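PDB 4O6R: aldehyde dehydrogenase from Burkholderia cenocepacia, which probably oxidises aldehydes with NAD+ or NADP+ as cofactor, and binds AMP. Local coordinates for residues A[326-331]-A[372-377]; A[280-285]-A[311-316]; A[316-321]-A[364-369]. All coordinates share one frame; numbering follows the deposited sequence. Where two conformers were deposited one is given.

Contact 1 of 3, residues A[326-331]-A[372-377]; sequences TEMGPL and VRPTIV
The five-membered ring of Pro374 is met by Met328 at its CG and CD atoms. Met328 SD lies 3.9 Å from Pro374 CG and 4.1 Å from Pro374 CD, and the two side chains pass each other in opposite directions. Met328 is extended from the backbone as far as sulfur, with CG trans to N (chi1 180°); the chain then bends at chi3 (-80°), which keeps the terminal methyl beside the ring, CE being 4.2 Å from Pro374 CG. Pro394 also touches Met328. A second apolar patch joins the other ends of the contact: Leu331 CD1 comes to 4.0 Å from Val372 CG1, and the branches meet at a slant. Leu337 and Leu341 of helix 334-349 pack on Val372, while His336 and Val340 of the same helix pack on Leu331. Between the two patches the backbones are joined through a water. It donates to Gly329 O at 2.7 Å and accepts from Val372 N at 3.0 Å, so a carbonyl and an amide that do not meet directly are both satisfied. Farther along, Thr375 OG1 donates to Arg373 O over 2.8 Å, the donor tilted 34° from the carbonyl plane, and this bond ties the threonine hydroxyl to the loop residue two positions earlier, just before strand 375-378. The arrangement belongs to the alpha/beta core of the aldehyde dehydrogenase fold: a loop leading into helix 334-349 is set, by side chains and one bridging water, against the lead-in to strand 375-378 of the seven-stranded sheet, away from the AMP pocket.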
loop_
_atom_site.group_PDB
_atom_site.type_symbol
_atom_site.label_atom_id
_atom_site.label_comp_id
_atom_site.label_asym_id
_atom_site.label_seq_id
_atom_site.Cartn_x
_atom_site.Cartn_y
_atom_site.Cartn_z
ATOM N N THR A 326 37.226 -14.593 22.309
ATOM C CA THR A 326 37.476 -14.891 20.891
ATOM C C THR A 326 36.699 -13.956 19.967
ATOM O O THR A 326 35.515 -13.766 20.154
ATOM C CB THR A 326 37.102 -16.335 20.532
ATOM O OG1 THR A 326 37.989 -17.238 21.210
ATOM C CG2 THR A 326 37.139 -16.574 18.995
ATOM N N GLU A 327 37.390 -13.379 18.980
ATOM C CA GLU A 327 36.783 -12.468 18.006
ATOM C C GLU A 327 36.512 -13.126 16.660
ATOM O O GLU A 327 35.625 -12.693 15.945
ATOM C CB GLU A 327 37.671 -11.260 17.770
ATOM C CG GLU A 327 37.827 -10.346 18.976
ATOM C CD GLU A 327 38.788 -9.192 18.720
ATOM O OE1 GLU A 327 39.905 -9.421 18.166
ATOM O OE2 GLU A 327 38.416 -8.042 19.077
ATOM N N MET A 328 37.300 -14.141 16.310
ATOM C CA MET A 328 37.095 -14.898 15.087
ATOM C C MET A 328 37.308 -16.387 15.351
ATOM O O MET A 328 38.296 -16.788 15.915
ATOM C CB MET A 328 38.033 -14.434 13.971
ATOM C CG MET A 328 37.837 -15.230 12.674
ATOM S SD MET A 328 38.834 -14.701 11.234
ATOM C CE MET A 328 37.837 -13.367 10.781
ATOM N N GLY A 329 36.343 -17.195 14.932
ATOM C CA GLY A 329 36.441 -18.627 15.077
ATOM C C GLY A 329 36.959 -19.297 13.833
ATOM O O GLY A 329 37.483 -18.647 12.915
ATOM N N PRO A 330 36.804 -20.610 13.780
ATOM C CA PRO A 330 37.225 -21.337 12.615
ATOM C C PRO A 330 36.173 -21.257 11.537
ATOM O O PRO A 330 35.046 -20.850 11.820
ATOM C CB PRO A 330 37.322 -22.774 13.137
ATOM C CG PRO A 330 36.256 -22.843 14.167
ATOM C CD PRO A 330 36.220 -21.491 14.803
ATOM N N LEU A 331 36.525 -21.691 10.334
ATOM C CA LEU A 331 35.534 -21.931 9.288
ATOM C C LEU A 331 34.694 -23.150 9.638
ATOM O O LEU A 331 35.082 -23.960 10.467
ATOM C CB LEU A 331 36.206 -22.132 7.941
ATOM C CG LEU A 331 37.166 -21.021 7.522
ATOM C CD1 LEU A 331 37.595 -21.189 6.081
ATOM C CD2 LEU A 331 36.541 -19.664 7.694
ATOM N N VAL A 372 41.719 -20.289 9.754
ATOM C CA VAL A 372 42.583 -19.497 8.898
ATOM C C VAL A 372 42.601 -18.051 9.393
ATOM O O VAL A 372 41.594 -17.542 9.896
ATOM C CB VAL A 372 42.175 -19.635 7.415
ATOM C CG1 VAL A 372 40.790 -19.108 7.152
ATOM C CG2 VAL A 372 43.175 -18.940 6.511
ATOM N N ARG A 373 43.746 -17.397 9.275
ATOM C CA ARG A 373 43.876 -16.017 9.712
ATOM C C ARG A 373 43.169 -15.063 8.750
ATOM O O ARG A 373 43.012 -15.375 7.582
ATOM C CB ARG A 373 45.345 -15.617 9.813
ATOM C CG ARG A 373 46.102 -16.387 10.890
ATOM C CD ARG A 373 47.566 -15.990 10.932
ATOM N NE ARG A 373 48.123 -15.951 9.587
ATOM C CZ ARG A 373 49.028 -16.791 9.100
ATOM N NH1 ARG A 373 49.405 -16.630 7.837
ATOM N NH2 ARG A 373 49.586 -17.765 9.860
ATOM N N PRO A 374 42.730 -13.909 9.258
ATOM C CA PRO A 374 42.166 -12.876 8.386
ATOM C C PRO A 374 43.161 -12.557 7.292
ATOM O O PRO A 374 44.341 -12.335 7.576
ATOM C CB PRO A 374 41.973 -11.677 9.321
ATOM C CG PRO A 374 41.841 -12.272 10.680
ATOM C CD PRO A 374 42.693 -13.523 10.682
ATOM N N THR A 375 42.696 -12.596 6.056
ATOM C CA THR A 375 43.558 -12.536 4.888
ATOM C C THR A 375 43.148 -11.337 4.008
ATOM O O THR A 375 41.964 -11.140 3.729
ATOM C CB THR A 375 43.472 -13.854 4.120
ATOM O OG1 THR A 375 43.904 -14.932 4.964
ATOM C CG2 THR A 375 44.331 -13.832 2.910
ATOM N N ILE A 376 44.138 -10.527 3.652
ATOM C CA ILE A 376 43.980 -9.341 2.827
ATOM C C ILE A 376 44.933 -9.440 1.640
ATOM O O ILE A 376 46.146 -9.545 1.834
ATOM C CB ILE A 376 44.303 -8.065 3.648
ATOM C CG1 ILE A 376 43.348 -7.921 4.819
ATOM C CG2 ILE A 376 44.225 -6.799 2.783
ATOM C CD1 ILE A 376 43.776 -6.831 5.783
ATOM N N VAL A 377 44.387 -9.382 0.423
ATOM C CA VAL A 377 45.172 -9.523 -0.789
ATOM C C VAL A 377 44.913 -8.340 -1.688
ATOM O O VAL A 377 43.763 -8.075 -2.031
ATOM C CB VAL A 377 44.782 -10.782 -1.595
ATOM C CG1 VAL A 377 45.525 -10.824 -2.906
ATOM C CG2 VAL A 377 45.055 -12.028 -0.793
HETATM O O HOH W 1 39.393 -18.912 10.980
#

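Contact 2 of 3, residues A[280-285]-A[311-316]; sequences AIFHNQ and ALASSI
Phe282 meets Ala313 and Ile316 through two parts of its ring, and these apolar touches make up the whole direct contact. Phe282 CE2 lies 3.7 Å from the Ala313 methyl CB, and CZ is only slightly farther off. Nearer the root of the ring, Phe282 CD2 comes to 3.7 Å from Ile316 CD1, which also reaches CG and CB. Both partners approach the ring obliquely. The side chain already leaves the backbone toward helix 302-315; with CG opposite the carbonyl carbon (chi1 -57°) the ring reaches both Ala313 and Ile316. Within its own segment one face of the ring is covered by Ile281 CG2, 3.5 Å above the plane and over its centre. A neighbouring subunit contributes Phe494, which packs on both Phe282 and Ile316, so the apolar cluster continues into the oligomer interface.

The polar bonds shape the two helix ends. Ser315 OG donates to Leu312 O at 2.6 Å, folding its hydroxyl back on the last turn, and Ser315 OG is also hydrogen-bonded to Arg496 NH2 of the neighbouring subunit. Ile316 N bonds to Ala313 O at 3.2 Å. On the other segment, Gln285 N makes a weak bond to Phe282 O, and Asn284 and Gln285 both take left-handed backbone angles as the chain leaves helix 270-282. Phe282 opens the family's cysteine signature, the stretch that in this family carries the catalytic cysteine.

Leu312 extends the packing of helix 302-315 to Asn275 and Ala278 of helix 270-282. Ser314 OG is hydrogen-bonded to Thr356 of strand 353-356, Ala313 also meets Ile376 of strand 375-378, and His283 rests on helix 102-123.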
loop_
_atom_site.group_PDB
_atom_site.type_symbol
_atom_site.label_atom_id
_atom_site.label_comp_id
_atom_site.label_asym_id
_atom_site.label_seq_id
_atom_site.Cartn_x
_atom_site.Cartn_y
_atom_site.Cartn_z
ATOM N N ALA A 280 32.690 -5.954 7.836
ATOM C CA ALA A 280 32.032 -6.411 6.637
ATOM C C ALA A 280 32.587 -7.723 6.116
ATOM O O ALA A 280 31.829 -8.510 5.511
ATOM C CB ALA A 280 32.112 -5.344 5.548
ATOM N N ILE A 281 33.884 -7.960 6.307
ATOM C CA ILE A 281 34.491 -9.192 5.794
ATOM C C ILE A 281 34.876 -10.185 6.879
ATOM O O ILE A 281 34.812 -11.381 6.623
ATOM C CB ILE A 281 35.675 -8.918 4.861
ATOM C CG1 ILE A 281 36.168 -10.190 4.126
ATOM C CG2 ILE A 281 36.835 -8.292 5.624
ATOM C CD1 ILE A 281 35.107 -10.915 3.306
ATOM N N PHE A 282 35.240 -9.736 8.078
ATOM C CA PHE A 282 35.719 -10.683 9.097
ATOM C C PHE A 282 34.654 -11.219 10.024
ATOM O O PHE A 282 34.829 -12.323 10.556
ATOM C CB PHE A 282 36.944 -10.125 9.841
ATOM C CG PHE A 282 38.076 -9.781 8.905
ATOM C CD1 PHE A 282 38.495 -10.699 7.936
ATOM C CD2 PHE A 282 38.689 -8.554 8.941
ATOM C CE1 PHE A 282 39.495 -10.389 7.043
ATOM C CE2 PHE A 282 39.695 -8.248 8.054
ATOM C CZ PHE A 282 40.102 -9.154 7.100
ATOM N N HIS A 283 33.545 -10.498 10.189
ATOM C CA HIS A 283 32.449 -11.052 10.965
ATOM C C HIS A 283 31.993 -12.334 10.307
ATOM O O HIS A 283 31.936 -12.424 9.085
ATOM C CB HIS A 283 31.268 -10.102 11.115
ATOM C CG HIS A 283 30.037 -10.767 11.644
ATOM N ND1 HIS A 283 28.944 -11.026 10.861
ATOM C CD2 HIS A 283 29.753 -11.290 12.864
ATOM C CE1 HIS A 283 28.008 -11.630 11.575
ATOM N NE2 HIS A 283 28.487 -11.823 12.790
ATOM N N ASN A 284 31.703 -13.322 11.140
ATOM C CA ASN A 284 31.236 -14.648 10.718
ATOM C C ASN A 284 32.285 -15.365 9.891
ATOM O O ASN A 284 31.976 -16.249 9.078
ATOM C CB ASN A 284 29.895 -14.606 9.973
ATOM C CG ASN A 284 28.996 -15.764 10.370
ATOM O OD1 ASN A 284 28.775 -15.975 11.566
ATOM N ND2 ASN A 284 28.490 -16.537 9.389
ATOM N N GLN A 285 33.539 -14.973 10.106
ATOM C CA GLN A 285 34.643 -15.566 9.392
ATOM C C GLN A 285 34.507 -15.362 7.869
ATOM O O GLN A 285 34.958 -16.175 7.063
ATOM C CB GLN A 285 34.739 -17.050 9.748
ATOM C CG GLN A 285 35.055 -17.374 11.212
ATOM C CD GLN A 285 34.010 -16.948 12.234
ATOM O OE1 GLN A 285 34.274 -16.075 13.074
ATOM N NE2 GLN A 285 32.805 -17.543 12.161
ATOM N N ALA A 311 46.729 -3.620 10.117
ATOM C CA ALA A 311 47.065 -3.711 11.543
ATOM C C ALA A 311 45.910 -4.248 12.349
ATOM O O ALA A 311 46.097 -5.163 13.128
ATOM C CB ALA A 311 47.542 -2.379 12.100
ATOM N N LEU A 312 44.706 -3.718 12.124
ATOM C CA LEU A 312 43.518 -4.199 12.846
ATOM C C LEU A 312 43.264 -5.692 12.586
ATOM O O LEU A 312 43.024 -6.466 13.507
ATOM C CB LEU A 312 42.289 -3.387 12.434
ATOM C CG LEU A 312 40.948 -3.803 13.022
ATOM C CD1 LEU A 312 41.032 -3.817 14.534
ATOM C CD2 LEU A 312 39.893 -2.846 12.519
ATOM N N ALA A 313 43.320 -6.071 11.324
ATOM C CA ALA A 313 43.065 -7.453 10.905
ATOM C C ALA A 313 44.052 -8.426 11.548
ATOM O O ALA A 313 43.645 -9.499 12.031
ATOM C CB ALA A 313 43.123 -7.571 9.396
ATOM N N SER A 314 45.331 -8.042 11.574
ATOM C CA SER A 314 46.383 -8.890 12.141
ATOM C C SER A 314 46.162 -9.082 13.611
ATOM O O SER A 314 46.635 -10.043 14.153
ATOM C CB SER A 314 47.771 -8.263 11.981
ATOM O OG SER A 314 48.159 -8.346 10.632
ATOM N N SER A 315 45.497 -8.124 14.251
ATOM C CA SER A 315 45.286 -8.143 15.680
ATOM C C SER A 315 44.046 -8.982 16.108
ATOM O O SER A 315 43.866 -9.258 17.278
ATOM C CB SER A 315 45.139 -6.696 16.192
ATOM O OG SER A 315 43.806 -6.224 15.965
ATOM N N ILE A 316 43.184 -9.350 15.172
ATOM C CA ILE A 316 41.953 -10.021 15.513
ATOM C C ILE A 316 42.269 -11.308 16.267
ATOM O O ILE A 316 43.124 -12.076 15.854
ATOM C CB ILE A 316 41.095 -10.293 14.259
ATOM C CG1 ILE A 316 40.528 -8.974 13.709
ATOM C CG2 ILE A 316 39.979 -11.285 14.565
ATOM C CD1 ILE A 316 39.818 -9.084 12.373
#

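Contact 3 of 3, residues A[316-321]-A[364-369]; sequences IRIGNP and PALANG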
loop_
_atom_site.group_PDB
_atom_site.type_symbol
_atom_site.label_atom_id
_atom_site.label_comp_id
_atom_site.label_asym_id
_atom_site.label_seq_id
_atom_site.Cartn_x
_atom_site.Cartn_y
_atom_site.Cartn_z
ATOM N N ILE A 316 43.184 -9.350 15.172
ATOM C CA ILE A 316 41.953 -10.021 15.513
ATOM C C ILE A 316 42.269 -11.308 16.267
ATOM O O ILE A 316 43.124 -12.076 15.854
ATOM C CB ILE A 316 41.095 -10.293 14.259
ATOM C CG1 ILE A 316 40.528 -8.974 13.709
ATOM C CG2 ILE A 316 39.979 -11.285 14.565
ATOM C CD1 ILE A 316 39.818 -9.084 12.373
ATOM N N ARG A 317 41.564 -11.534 17.374
ATOM C CA ARG A 317 41.860 -12.668 18.257
ATOM C C ARG A 317 41.158 -13.922 17.764
ATOM O O ARG A 317 39.926 -14.033 17.848
ATOM C CB ARG A 317 41.430 -12.349 19.671
ATOM C CG ARG A 317 42.154 -11.138 20.262
ATOM C CD ARG A 317 41.863 -10.998 21.741
ATOM N NE ARG A 317 40.443 -10.723 22.005
ATOM C CZ ARG A 317 39.894 -9.515 22.088
ATOM N NH1 ARG A 317 40.610 -8.422 21.897
ATOM N NH2 ARG A 317 38.611 -9.394 22.346
ATOM N N ILE A 318 41.942 -14.838 17.205
ATOM C CA ILE A 318 41.410 -16.080 16.646
ATOM C C ILE A 318 41.493 -17.151 17.701
ATOM O O ILE A 318 42.504 -17.272 18.379
ATOM C CB ILE A 318 42.235 -16.570 15.462
ATOM C CG1 ILE A 318 42.375 -15.471 14.403
ATOM C CG2 ILE A 318 41.626 -17.850 14.886
ATOM C CD1 ILE A 318 43.672 -15.594 13.613
ATOM N N GLY A 319 40.452 -17.948 17.831
ATOM C CA GLY A 319 40.486 -19.023 18.808
ATOM C C GLY A 319 39.196 -19.784 19.018
ATOM O O GLY A 319 38.299 -19.736 18.187
ATOM N N ASN A 320 39.154 -20.530 20.125
ATOM C CA ASN A 320 38.012 -21.364 20.474
ATOM C C ASN A 320 36.729 -20.542 20.504
ATOM O O ASN A 320 36.669 -19.544 21.230
ATOM C CB ASN A 320 38.231 -22.002 21.845
ATOM C CG ASN A 320 37.299 -23.156 22.105
ATOM O OD1 ASN A 320 36.165 -23.192 21.629
ATOM N ND2 ASN A 320 37.780 -24.126 22.878
ATOM N N PRO A 321 35.700 -20.962 19.727
ATOM C CA PRO A 321 34.411 -20.281 19.731
ATOM C C PRO A 321 33.813 -20.152 21.128
ATOM O O PRO A 321 33.138 -19.169 21.416
ATOM C CB PRO A 321 33.528 -21.200 18.886
ATOM C CG PRO A 321 34.464 -21.857 17.958
ATOM C CD PRO A 321 35.710 -22.073 18.753
ATOM N N PRO A 364 49.169 -24.217 18.592
ATOM C CA PRO A 364 48.943 -25.663 18.468
ATOM C C PRO A 364 47.599 -26.145 19.019
ATOM O O PRO A 364 47.144 -27.217 18.632
ATOM C CB PRO A 364 50.084 -26.280 19.288
ATOM C CG PRO A 364 51.077 -25.184 19.484
ATOM C CD PRO A 364 50.317 -23.902 19.467
ATOM N N ALA A 365 46.975 -25.378 19.913
ATOM C CA ALA A 365 45.651 -25.730 20.441
ATOM C C ALA A 365 44.542 -25.641 19.371
ATOM O O ALA A 365 43.477 -26.229 19.535
ATOM C CB ALA A 365 45.305 -24.837 21.617
ATOM N N LEU A 366 44.813 -24.891 18.302
ATOM C CA LEU A 366 43.929 -24.746 17.159
ATOM C C LEU A 366 44.220 -25.724 16.006
ATOM O O LEU A 366 43.529 -25.700 14.982
ATOM C CB LEU A 366 44.033 -23.302 16.637
ATOM C CG LEU A 366 43.814 -22.192 17.691
ATOM C CD1 LEU A 366 43.668 -20.822 17.036
ATOM C CD2 LEU A 366 42.596 -22.505 18.548
ATOM N N ALA A 367 45.215 -26.599 16.167
ATOM C CA ALA A 367 45.716 -27.410 15.042
ATOM C C ALA A 367 44.680 -28.354 14.425
ATOM O O ALA A 367 44.765 -28.667 13.238
ATOM C CB ALA A 367 46.951 -28.206 15.467
ATOM N N ASN A 368 43.695 -28.797 15.207
ATOM C CA ASN A 368 42.692 -29.734 14.707
ATOM C C ASN A 368 41.406 -29.071 14.218
ATOM O O ASN A 368 40.481 -29.758 13.800
ATOM C CB ASN A 368 42.364 -30.740 15.784
ATOM C CG ASN A 368 43.517 -31.653 16.076
ATOM O OD1 ASN A 368 43.834 -31.890 17.224
ATOM N ND2 ASN A 368 44.161 -32.153 15.040
ATOM N N GLY A 369 41.374 -27.743 14.247
ATOM C CA GLY A 369 40.229 -26.991 13.793
ATOM C C GLY A 369 40.447 -26.344 12.444
ATOM O O GLY A 369 41.587 -26.260 11.954
#
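Leu366 carries this contact, set against the backbone of Ile318, Gly319 and Asn320. Its two methyls share the work. Leu366 CD1 lies 4.0 Å from Ile318 O. The same CD1 is 4.1 Å from Gly319 CA, a distance that Leu366 CD2 matches, and CD2 also approaches Asn320 N. Both methyls thus rest on Gly319 CA and neighbouring main-chain atoms. With CG opposite the carbonyl carbon (chi1 -53°) and the chain extended at chi2 (-169°), the fork reaches away from its own backbone toward the other segment. The touch between Ile318 CG2 and Leu366 CD1, at 4.2 Å, is less certain, since Ile318 has two conformers.

Leu366 is presented by two consecutive turns. Residues 364-366 form a 3-10 segment, in which Ala367 N bonds to Pro364 O at 3.2 Å; a type I beta turn from Leu366 to Gly369 follows, closed by Gly369 N to Leu366 O at 3.1 Å. This turn lies in the long connection between the antiparallel neighbours 353-356 and 375-378 of the aldehyde dehydrogenase sheet, and it is laid on the loop that follows helix 302-315. Tyr371 touches Ile318 and makes a weak hydrogen bond with Gly319 O.

Toward the outside the contact thins. Asn320 adds little more than its backbone: its side-chain OD1 turns to Leu322 N in an Asx turn, and His34 packs on it. Pro364, Ala365, Ala367 and Asn368 are exposed to solvent around Leu366, the buried residue of the segment.

How the contacts relate
Going from the N terminus, contact 2 closes first, bringing the end of helix 302-315 back to the end of helix 270-282 across 25 intervening residues. Contact 3 opens at Ile316, the residue it shares with contact 2, and ends at 364-369. Contact 1 opens inside that span at 326-331 and closes beyond it at 372-377, so contacts 1 and 3 cross, both enclosing helix 334-349 and strand 353-356. Gln285 OE1 with Gly329 N joins contacts 2 and 1; Met328 N with Arg317 O and Thr326 OG1 with Asn320 O join contacts 1 and 3. Together they tie two helix ends, the connecting loop and the approach to strand 375-378 into one corner.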